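336aa long hypothetical dTDP-glucose 4,6-dehydratase (Pyrococcus horikoshii, PDB 2HUN) binds NAD(+) in a Rossmann-fold domain and probably dehydrates dTDP-glucose to its 4-keto-6-deoxy product, as a dTDP-glucose 4,6-dehydratase. Local coordinates at residues A[24-30]-A[54-58]; A[238-243]-A[283-288]. All blocks are in the same frame, centred on the assembly; numbering follows the deposited sequence.

Overall arrangement
Both contacts reach the same mixed, largely parallel sheet of the NAD-binding Rossmann domain, and they do so toward opposite edges of it. Contact 1 comes first along the chain and is complete before contact 2 begins. It joins the end of helix 14-26 and the turn after it to strand 56-60, which pairs with strand 31-36 in the first half of the fold. Contact 2 sets the start of helix 286-292 against strand 239-242, which pairs with strand 172-182. Their centres lie about 28 Å apart and their nearest atoms about 15 Å apart, so they do not touch. The NAD binds between these regions: the Y56 side chain is about 10 Å from it, that of L283 about 8 Å.

Contact 1 (A[24-30]-A[54-58]); sequences LEKHPDW and PRYTF
An arginine side chain joins a helix end to a neighbouring strand here: R55, just ahead of strand 56-60, reaches the carbonyls that end helix 14-26 and line the following turn. The helix runs to K26; H27 (phi/psi -125/90) leaves it and opens a type I turn to W30, closed by W30 N to H27 O at 3.1 Å. The backbones come nearest at W30 and R55, CA to CA 7.0 Å. With chi1 m, chi2 t and chi3 m, R55 NH1 hydrogen-bonds L24 O (3.0 Å), with weak bonds from NH1 to P28 O (2.9 Å) and from NH2 to L24 O (3.1 Å). L24 CB lies over one guanidinium face, 3.7 Å from R55 NH2. The helix belongs to the first beta-alpha-beta unit of the Rossmann fold and leads through the turn into strand 31-36, the parallel neighbour of strand 56-60. L24 (m, t) sets CD1 4.1 Å from Y56 CB; the Y56 hydroxyl bonds N34, while the W30 indole packs on L231 and L232 of helix 220-233.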
ATOM      1  N   LEU A  24      -9.420  29.515  -5.897  1.00 35.25           N
ATOM      2  CA  LEU A  24     -10.323  30.633  -5.634  1.00 35.85           C
ATOM      3  C   LEU A  24     -10.107  31.773  -6.621  1.00 36.86           C
ATOM      4  O   LEU A  24     -11.029  32.526  -6.925  1.00 37.73           O
ATOM      5  CB  LEU A  24     -10.141  31.143  -4.199  1.00 33.35           C
ATOM      6  CG  LEU A  24     -10.591  30.166  -3.111  1.00 33.65           C
ATOM      7  CD1 LEU A  24     -10.286  30.735  -1.734  1.00 33.43           C
ATOM      8  CD2 LEU A  24     -12.078  29.893  -3.265  1.00 32.92           C
ATOM      9  N   GLU A  25      -8.891  31.891  -7.134  1.00 37.75           N
ATOM     10  CA  GLU A  25      -8.587  32.945  -8.083  1.00 40.23           C
ATOM     11  C   GLU A  25      -9.143  32.637  -9.466  1.00 40.18           C
ATOM     12  O   GLU A  25      -9.677  33.518 -10.132  1.00 39.96           O
ATOM     13  CB  GLU A  25      -7.076  33.152  -8.160  1.00 42.22           C
ATOM     14  CG  GLU A  25      -6.657  34.359  -8.964  1.00 46.98           C
ATOM     15  CD  GLU A  25      -5.206  34.725  -8.728  1.00 50.03           C
ATOM     16  OE1 GLU A  25      -4.816  34.867  -7.545  1.00 51.77           O
ATOM     17  OE2 GLU A  25      -4.459  34.871  -9.719  1.00 52.07           O
ATOM     18  N   LYS A  26      -9.030  31.382  -9.891  1.00 41.39           N
ATOM     19  CA  LYS A  26      -9.515  30.973 -11.211  1.00 42.19           C
ATOM     20  C   LYS A  26     -11.005  30.668 -11.299  1.00 41.90           C
ATOM     21  O   LYS A  26     -11.584  30.712 -12.383  1.00 41.90           O
ATOM     22  CB  LYS A  26      -8.738  29.751 -11.700  1.00 43.42           C
ATOM     23  CG  LYS A  26      -7.493  30.084 -12.504  1.00 47.49           C
ATOM     24  CD  LYS A  26      -6.520  30.942 -11.713  1.00 49.78           C
ATOM     25  CE  LYS A  26      -5.368  31.402 -12.596  1.00 50.52           C
ATOM     26  NZ  LYS A  26      -5.866  32.191 -13.755  1.00 52.27           N
ATOM     27  N   HIS A  27     -11.627  30.355 -10.167  1.00 40.68           N
ATOM     28  CA  HIS A  27     -13.045  30.019 -10.162  1.00 40.13           C
ATOM     29  C   HIS A  27     -13.845  30.896  -9.201  1.00 39.58           C
ATOM     30  O   HIS A  27     -14.030  30.547  -8.040  1.00 38.92           O
ATOM     31  CB  HIS A  27     -13.212  28.546  -9.790  1.00 39.76           C
ATOM     32  CG  HIS A  27     -12.526  27.604 -10.733  1.00 39.83           C
ATOM     33  ND1 HIS A  27     -12.973  27.380 -12.017  1.00 40.72           N
ATOM     34  CD2 HIS A  27     -11.418  26.843 -10.582  1.00 37.89           C
ATOM     35  CE1 HIS A  27     -12.169  26.520 -12.617  1.00 39.20           C
ATOM     36  NE2 HIS A  27     -11.217  26.179 -11.767  1.00 40.40           N
ATOM     37  N   PRO A  28     -14.351  32.042  -9.692  1.00 39.97           N
ATOM     38  CA  PRO A  28     -15.139  33.013  -8.922  1.00 39.00           C
ATOM     39  C   PRO A  28     -16.282  32.433  -8.090  1.00 38.60           C
ATOM     40  O   PRO A  28     -16.564  32.918  -6.998  1.00 38.84           O
ATOM     41  CB  PRO A  28     -15.673  33.958  -9.994  1.00 39.94           C
ATOM     42  CG  PRO A  28     -14.679  33.861 -11.095  1.00 40.58           C
ATOM     43  CD  PRO A  28     -14.291  32.420 -11.115  1.00 39.12           C
ATOM     44  N   ASP A  29     -16.937  31.397  -8.606  1.00 38.89           N
ATOM     45  CA  ASP A  29     -18.071  30.796  -7.907  1.00 39.81           C
ATOM     46  C   ASP A  29     -17.803  29.539  -7.095  1.00 39.38           C
ATOM     47  O   ASP A  29     -18.723  28.970  -6.503  1.00 40.86           O
ATOM     48  CB  ASP A  29     -19.203  30.519  -8.897  1.00 42.24           C
ATOM     49  CG  ASP A  29     -19.893  31.789  -9.354  1.00 45.19           C
ATOM     50  OD1 ASP A  29     -20.333  32.568  -8.483  1.00 46.44           O
ATOM     51  OD2 ASP A  29     -19.998  32.012 -10.576  1.00 49.25           O
ATOM     52  N   TRP A  30     -16.553  29.102  -7.057  1.00 37.23           N
ATOM     53  CA  TRP A  30     -16.209  27.913  -6.291  1.00 35.05           C
ATOM     54  C   TRP A  30     -16.022  28.274  -4.824  1.00 32.94           C
ATOM     55  O   TRP A  30     -15.793  29.433  -4.484  1.00 33.02           O
ATOM     56  CB  TRP A  30     -14.924  27.288  -6.831  1.00 33.31           C
ATOM     57  CG  TRP A  30     -15.090  26.526  -8.109  1.00 34.02           C
ATOM     58  CD1 TRP A  30     -15.956  26.802  -9.133  1.00 32.90           C
ATOM     59  CD2 TRP A  30     -14.302  25.411  -8.542  1.00 34.70           C
ATOM     60  NE1 TRP A  30     -15.751  25.931 -10.177  1.00 33.98           N
ATOM     61  CE2 TRP A  30     -14.742  25.067  -9.841  1.00 34.66           C
ATOM     62  CE3 TRP A  30     -13.265  24.672  -7.959  1.00 34.13           C
ATOM     63  CZ2 TRP A  30     -14.176  24.012 -10.570  1.00 34.35           C
ATOM     64  CZ3 TRP A  30     -12.701  23.622  -8.685  1.00 35.25           C
ATOM     65  CH2 TRP A  30     -13.161  23.305  -9.979  1.00 33.03           C
ATOM     66  N   PRO A  54     -15.452  35.242   1.763  1.00 38.15           N
ATOM     67  CA  PRO A  54     -16.652  34.436   2.023  1.00 37.69           C
ATOM     68  C   PRO A  54     -16.670  33.027   1.424  1.00 36.06           C
ATOM     69  O   PRO A  54     -17.343  32.133   1.940  1.00 35.43           O
ATOM     70  CB  PRO A  54     -17.780  35.317   1.481  1.00 37.86           C
ATOM     71  CG  PRO A  54     -17.113  36.070   0.374  1.00 38.74           C
ATOM     72  CD  PRO A  54     -15.797  36.458   1.009  1.00 38.48           C
ATOM     73  N   ARG A  55     -15.932  32.824   0.342  1.00 35.60           N
ATOM     74  CA  ARG A  55     -15.898  31.520  -0.310  1.00 35.08           C
ATOM     75  C   ARG A  55     -14.948  30.541   0.376  1.00 35.04           C
ATOM     76  O   ARG A  55     -14.885  29.368   0.003  1.00 35.18           O
ATOM     77  CB  ARG A  55     -15.484  31.681  -1.771  1.00 35.69           C
ATOM     78  CG  ARG A  55     -16.411  32.539  -2.605  1.00 35.53           C
ATOM     79  CD  ARG A  55     -15.802  32.755  -3.970  1.00 36.45           C
ATOM     80  NE  ARG A  55     -14.497  33.394  -3.848  1.00 38.59           N
ATOM     81  CZ  ARG A  55     -13.582  33.425  -4.810  1.00 40.13           C
ATOM     82  NH1 ARG A  55     -13.824  32.848  -5.977  1.00 41.54           N
ATOM     83  NH2 ARG A  55     -12.424  34.035  -4.603  1.00 40.28           N
ATOM     84  N   TYR A  56     -14.219  31.022   1.380  1.00 34.44           N
ATOM     85  CA  TYR A  56     -13.257  30.193   2.103  1.00 34.14           C
ATOM     86  C   TYR A  56     -13.665  29.939   3.558  1.00 33.81           C
ATOM     87  O   TYR A  56     -14.148  30.831   4.242  1.00 33.46           O
ATOM     88  CB  TYR A  56     -11.873  30.859   2.059  1.00 32.84           C
ATOM     89  CG  TYR A  56     -10.807  30.152   2.872  1.00 32.97           C
ATOM     90  CD1 TYR A  56     -10.064  29.103   2.332  1.00 32.44           C
ATOM     91  CD2 TYR A  56     -10.555  30.525   4.191  1.00 33.89           C
ATOM     92  CE1 TYR A  56      -9.092  28.445   3.090  1.00 32.94           C
ATOM     93  CE2 TYR A  56      -9.594  29.874   4.956  1.00 34.22           C
ATOM     94  CZ  TYR A  56      -8.866  28.838   4.402  1.00 32.74           C
ATOM     95  OH  TYR A  56      -7.912  28.205   5.165  1.00 32.51           O
ATOM     96  N   THR A  57     -13.473  28.709   4.019  1.00 34.39           N
ATOM     97  CA  THR A  57     -13.799  28.339   5.394  1.00 33.10           C
ATOM     98  C   THR A  57     -12.698  27.425   5.902  1.00 33.39           C
ATOM     99  O   THR A  57     -12.351  26.447   5.237  1.00 33.84           O
ATOM    100  CB  THR A  57     -15.119  27.550   5.490  1.00 32.15           C
ATOM    101  OG1 THR A  57     -16.147  28.233   4.771  1.00 34.98           O
ATOM    102  CG2 THR A  57     -15.543  27.408   6.943  1.00 32.71           C
ATOM    103  N   PHE A  58     -12.146  27.740   7.067  1.00 33.10           N
ATOM    104  CA  PHE A  58     -11.099  26.910   7.646  1.00 32.15           C
ATOM    105  C   PHE A  58     -11.626  26.077   8.801  1.00 33.00           C
ATOM    106  O   PHE A  58     -12.296  26.585   9.706  1.00 31.12           O
ATOM    107  CB  PHE A  58      -9.926  27.751   8.145  1.00 31.65           C
ATOM    108  CG  PHE A  58      -8.947  26.973   8.983  1.00 32.53           C
ATOM    109  CD1 PHE A  58      -8.359  25.811   8.492  1.00 33.16           C
ATOM    110  CD2 PHE A  58      -8.635  27.384  10.274  1.00 33.96           C
ATOM    111  CE1 PHE A  58      -7.479  25.069   9.274  1.00 33.90           C
ATOM    112  CE2 PHE A  58      -7.753  26.649  11.067  1.00 33.35           C
ATOM    113  CZ  PHE A  58      -7.175  25.489  10.566  1.00 34.58           C
TER

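Contact 2 (A[238-243]-A[283-288]); sequences EIYNIS and LDSWKI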
ATOM      1  N   GLU A 238      -8.044   5.578 -11.847  1.00 23.49           N
ATOM      2  CA  GLU A 238      -6.774   5.817 -12.536  1.00 25.12           C
ATOM      3  C   GLU A 238      -5.741   6.615 -11.740  1.00 24.73           C
ATOM      4  O   GLU A 238      -6.077   7.542 -11.003  1.00 22.93           O
ATOM      5  CB  GLU A 238      -7.007   6.553 -13.859  1.00 23.40           C
ATOM      6  CG  GLU A 238      -7.834   5.816 -14.899  1.00 28.73           C
ATOM      7  CD  GLU A 238      -7.174   4.539 -15.390  1.00 31.81           C
ATOM      8  OE1 GLU A 238      -5.948   4.390 -15.204  1.00 34.30           O
ATOM      9  OE2 GLU A 238      -7.878   3.690 -15.976  1.00 34.51           O
ATOM     10  N   ILE A 239      -4.474   6.247 -11.909  1.00 23.04           N
ATOM     11  CA  ILE A 239      -3.379   6.947 -11.262  1.00 21.63           C
ATOM     12  C   ILE A 239      -2.726   7.825 -12.332  1.00 22.17           C
ATOM     13  O   ILE A 239      -2.591   7.413 -13.494  1.00 19.93           O
ATOM     14  CB  ILE A 239      -2.329   5.966 -10.691  1.00 23.28           C
ATOM     15  CG1 ILE A 239      -2.975   5.061  -9.637  1.00 19.56           C
ATOM     16  CG2 ILE A 239      -1.164   6.747 -10.071  1.00 19.41           C
ATOM     17  CD1 ILE A 239      -2.001   4.098  -8.983  1.00 21.33           C
ATOM     18  N   TYR A 240      -2.335   9.036 -11.943  1.00 20.60           N
ATOM     19  CA  TYR A 240      -1.710   9.971 -12.865  1.00 20.64           C
ATOM     20  C   TYR A 240      -0.375  10.502 -12.337  1.00 23.06           C
ATOM     21  O   TYR A 240      -0.338  11.226 -11.342  1.00 22.89           O
ATOM     22  CB  TYR A 240      -2.649  11.163 -13.128  1.00 20.53           C
ATOM     23  CG  TYR A 240      -3.912  10.827 -13.890  1.00 19.72           C
ATOM     24  CD1 TYR A 240      -3.905  10.714 -15.284  1.00 18.29           C
ATOM     25  CD2 TYR A 240      -5.117  10.621 -13.215  1.00 18.66           C
ATOM     26  CE1 TYR A 240      -5.078  10.405 -15.989  1.00 20.45           C
ATOM     27  CE2 TYR A 240      -6.283  10.313 -13.904  1.00 20.00           C
ATOM     28  CZ  TYR A 240      -6.261  10.209 -15.285  1.00 20.19           C
ATOM     29  OH  TYR A 240      -7.424   9.923 -15.951  1.00 20.86           O
ATOM     30  N   ASN A 241       0.720  10.134 -13.001  1.00 23.32           N
ATOM     31  CA  ASN A 241       2.042  10.615 -12.610  1.00 22.05           C
ATOM     32  C   ASN A 241       2.112  12.054 -13.100  1.00 20.31           C
ATOM     33  O   ASN A 241       1.568  12.376 -14.152  1.00 18.23           O
ATOM     34  CB  ASN A 241       3.175   9.843 -13.307  1.00 21.90           C
ATOM     35  CG  ASN A 241       3.500   8.514 -12.651  1.00 22.79           C
ATOM     36  OD1 ASN A 241       3.170   8.261 -11.485  1.00 22.23           O
ATOM     37  ND2 ASN A 241       4.184   7.659 -13.401  1.00 18.20           N
ATOM     38  N   ILE A 242       2.805  12.906 -12.354  1.00 20.46           N
ATOM     39  CA  ILE A 242       2.962  14.310 -12.733  1.00 20.63           C
ATOM     40  C   ILE A 242       4.434  14.678 -12.570  1.00 22.02           C
ATOM     41  O   ILE A 242       4.964  14.657 -11.457  1.00 21.31           O
ATOM     42  CB  ILE A 242       2.119  15.244 -11.834  1.00 19.88           C
ATOM     43  CG1 ILE A 242       0.648  14.809 -11.851  1.00 18.64           C
ATOM     44  CG2 ILE A 242       2.248  16.679 -12.323  1.00 19.91           C
ATOM     45  CD1 ILE A 242      -0.237  15.573 -10.865  1.00 19.30           C
ATOM     46  N   SER A 243       5.082  15.007 -13.686  1.00 22.39           N
ATOM     47  CA  SER A 243       6.491  15.370 -13.697  1.00 25.38           C
ATOM     48  C   SER A 243       6.788  16.353 -14.821  1.00 25.19           C
ATOM     49  O   SER A 243       6.162  16.321 -15.883  1.00 26.78           O
ATOM     50  CB  SER A 243       7.368  14.120 -13.861  1.00 25.47           C
ATOM     51  OG  SER A 243       7.125  13.484 -15.106  1.00 28.57           O
ATOM     52  N   LEU A 283       9.691   9.907 -12.783  1.00 25.37           N
ATOM     53  CA  LEU A 283       8.341   9.533 -13.176  1.00 24.82           C
ATOM     54  C   LEU A 283       8.077   9.774 -14.656  1.00 24.59           C
ATOM     55  O   LEU A 283       8.483  10.788 -15.222  1.00 23.38           O
ATOM     56  CB  LEU A 283       7.301  10.323 -12.375  1.00 24.49           C
ATOM     57  CG  LEU A 283       7.307  10.245 -10.849  1.00 25.22           C
ATOM     58  CD1 LEU A 283       6.014  10.860 -10.332  1.00 24.85           C
ATOM     59  CD2 LEU A 283       7.422   8.809 -10.386  1.00 23.23           C
ATOM     60  N   ASP A 284       7.385   8.818 -15.265  1.00 24.59           N
ATOM     61  CA  ASP A 284       6.991   8.890 -16.664  1.00 23.40           C
ATOM     62  C   ASP A 284       5.577   9.483 -16.611  1.00 22.68           C
ATOM     63  O   ASP A 284       4.644   8.803 -16.189  1.00 22.23           O
ATOM     64  CB  ASP A 284       6.927   7.479 -17.257  1.00 22.44           C
ATOM     65  CG  ASP A 284       6.432   7.461 -18.696  1.00 24.14           C
ATOM     66  OD1 ASP A 284       5.618   8.340 -19.071  1.00 20.76           O
ATOM     67  OD2 ASP A 284       6.845   6.549 -19.446  1.00 22.59           O
ATOM     68  N   SER A 285       5.416  10.739 -17.018  1.00 22.87           N
ATOM     69  CA  SER A 285       4.091  11.359 -16.989  1.00 25.36           C
ATOM     70  C   SER A 285       3.401  11.435 -18.355  1.00 24.97           C
ATOM     71  O   SER A 285       2.687  12.394 -18.648  1.00 26.08           O
ATOM     72  CB  SER A 285       4.170  12.761 -16.370  1.00 27.28           C
ATOM     73  OG  SER A 285       5.128  13.564 -17.036  1.00 32.43           O
ATOM     74  N   TRP A 286       3.601  10.417 -19.182  1.00 24.23           N
ATOM     75  CA  TRP A 286       2.974  10.385 -20.502  1.00 25.57           C
ATOM     76  C   TRP A 286       1.454  10.189 -20.427  1.00 24.87           C
ATOM     77  O   TRP A 286       0.708  10.747 -21.231  1.00 24.22           O
ATOM     78  CB  TRP A 286       3.575   9.261 -21.350  1.00 25.09           C
ATOM     79  CG  TRP A 286       2.863   9.072 -22.642  1.00 25.81           C
ATOM     80  CD1 TRP A 286       2.134   7.981 -23.026  1.00 25.85           C
ATOM     81  CD2 TRP A 286       2.770  10.016 -23.717  1.00 26.42           C
ATOM     82  NE1 TRP A 286       1.593   8.188 -24.274  1.00 26.10           N
ATOM     83  CE2 TRP A 286       1.965   9.429 -24.721  1.00 26.56           C
ATOM     84  CE3 TRP A 286       3.287  11.304 -23.930  1.00 26.35           C
ATOM     85  CZ2 TRP A 286       1.663  10.088 -25.924  1.00 25.56           C
ATOM     86  CZ3 TRP A 286       2.985  11.959 -25.129  1.00 26.44           C
ATOM     87  CH2 TRP A 286       2.180  11.347 -26.108  1.00 23.92           C
ATOM     88  N   LYS A 287       0.997   9.401 -19.460  1.00 23.98           N
ATOM     89  CA  LYS A 287      -0.432   9.129 -19.314  1.00 24.50           C
ATOM     90  C   LYS A 287      -1.268  10.402 -19.215  1.00 23.45           C
ATOM     91  O   LYS A 287      -2.215  10.597 -19.975  1.00 23.00           O
ATOM     92  CB  LYS A 287      -0.671   8.252 -18.083  1.00 24.41           C
ATOM     93  CG  LYS A 287      -2.123   7.838 -17.847  1.00 26.67           C
ATOM     94  CD  LYS A 287      -2.197   6.847 -16.691  1.00 28.19           C
ATOM     95  CE  LYS A 287      -3.610   6.388 -16.409  1.00 31.13           C
ATOM     96  NZ  LYS A 287      -3.632   5.416 -15.275  1.00 27.02           N
ATOM     97  N   ILE A 288      -0.906  11.277 -18.284  1.00 23.30           N
ATOM     98  CA  ILE A 288      -1.641  12.513 -18.101  1.00 22.06           C
ATOM     99  C   ILE A 288      -1.483  13.422 -19.315  1.00 22.64           C
ATOM    100  O   ILE A 288      -2.400  14.167 -19.667  1.00 22.02           O
ATOM    101  CB  ILE A 288      -1.203  13.230 -16.790  1.00 22.98           C
ATOM    102  CG1 ILE A 288      -2.256  14.269 -16.399  1.00 22.22           C
ATOM    103  CG2 ILE A 288       0.173  13.875 -16.961  1.00 19.89           C
ATOM    104  CD1 ILE A 288      -2.010  14.915 -15.043  1.00 20.95           C
TER
HETATM  105  O   HOH W   1       1.099  10.625 -16.326  1.00 24.83           O
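An Asx turn leads into helix 286-292 beside strand 239-242, a parallel strand of the Rossmann sheet. D284 OD1 accepts from W286 N at 2.9 Å, while S285, at the N-cap position, makes no capping bond with its side chain. The S285 hydroxyl faces the strand instead: S285 OG and S243 OG are hydrogen-bonded at 2.8 Å, and S243 OG also lies 3.0 Å from L283 O. Backbones approach most closely where N241 CA and S285 CA stand 4.9 Å apart. There N241 ND2 donates to D284 O (3.0 Å, 166°), and N241 OD1 bonds the Y131 hydroxyl, so this buried amide ties the strand to two other parts of the chain. One water bridges the backbones, donating to N241 O at 2.8 Å and accepting from I288 N at 2.9 Å; it takes up the first turn's amide where the helix has no carbonyl to offer. Farther along, K287 is fully extended, all four chi angles t, and its NZ bonds I239 O at 2.9 Å and forms a salt bridge to E238 OE1 at 2.5 Å. I288 adds the apolar part, its CB 4.0 Å from Y240 CD1 and its CD1 4.2 Å from I242 CG1. Strand 239-242 pairs with strand 172-182 through backbone bonds of Y240 to I175 and R177 and of I242 to R177 and T179, and helix 220-233 packs alongside, V230 touching both Y240 and I288.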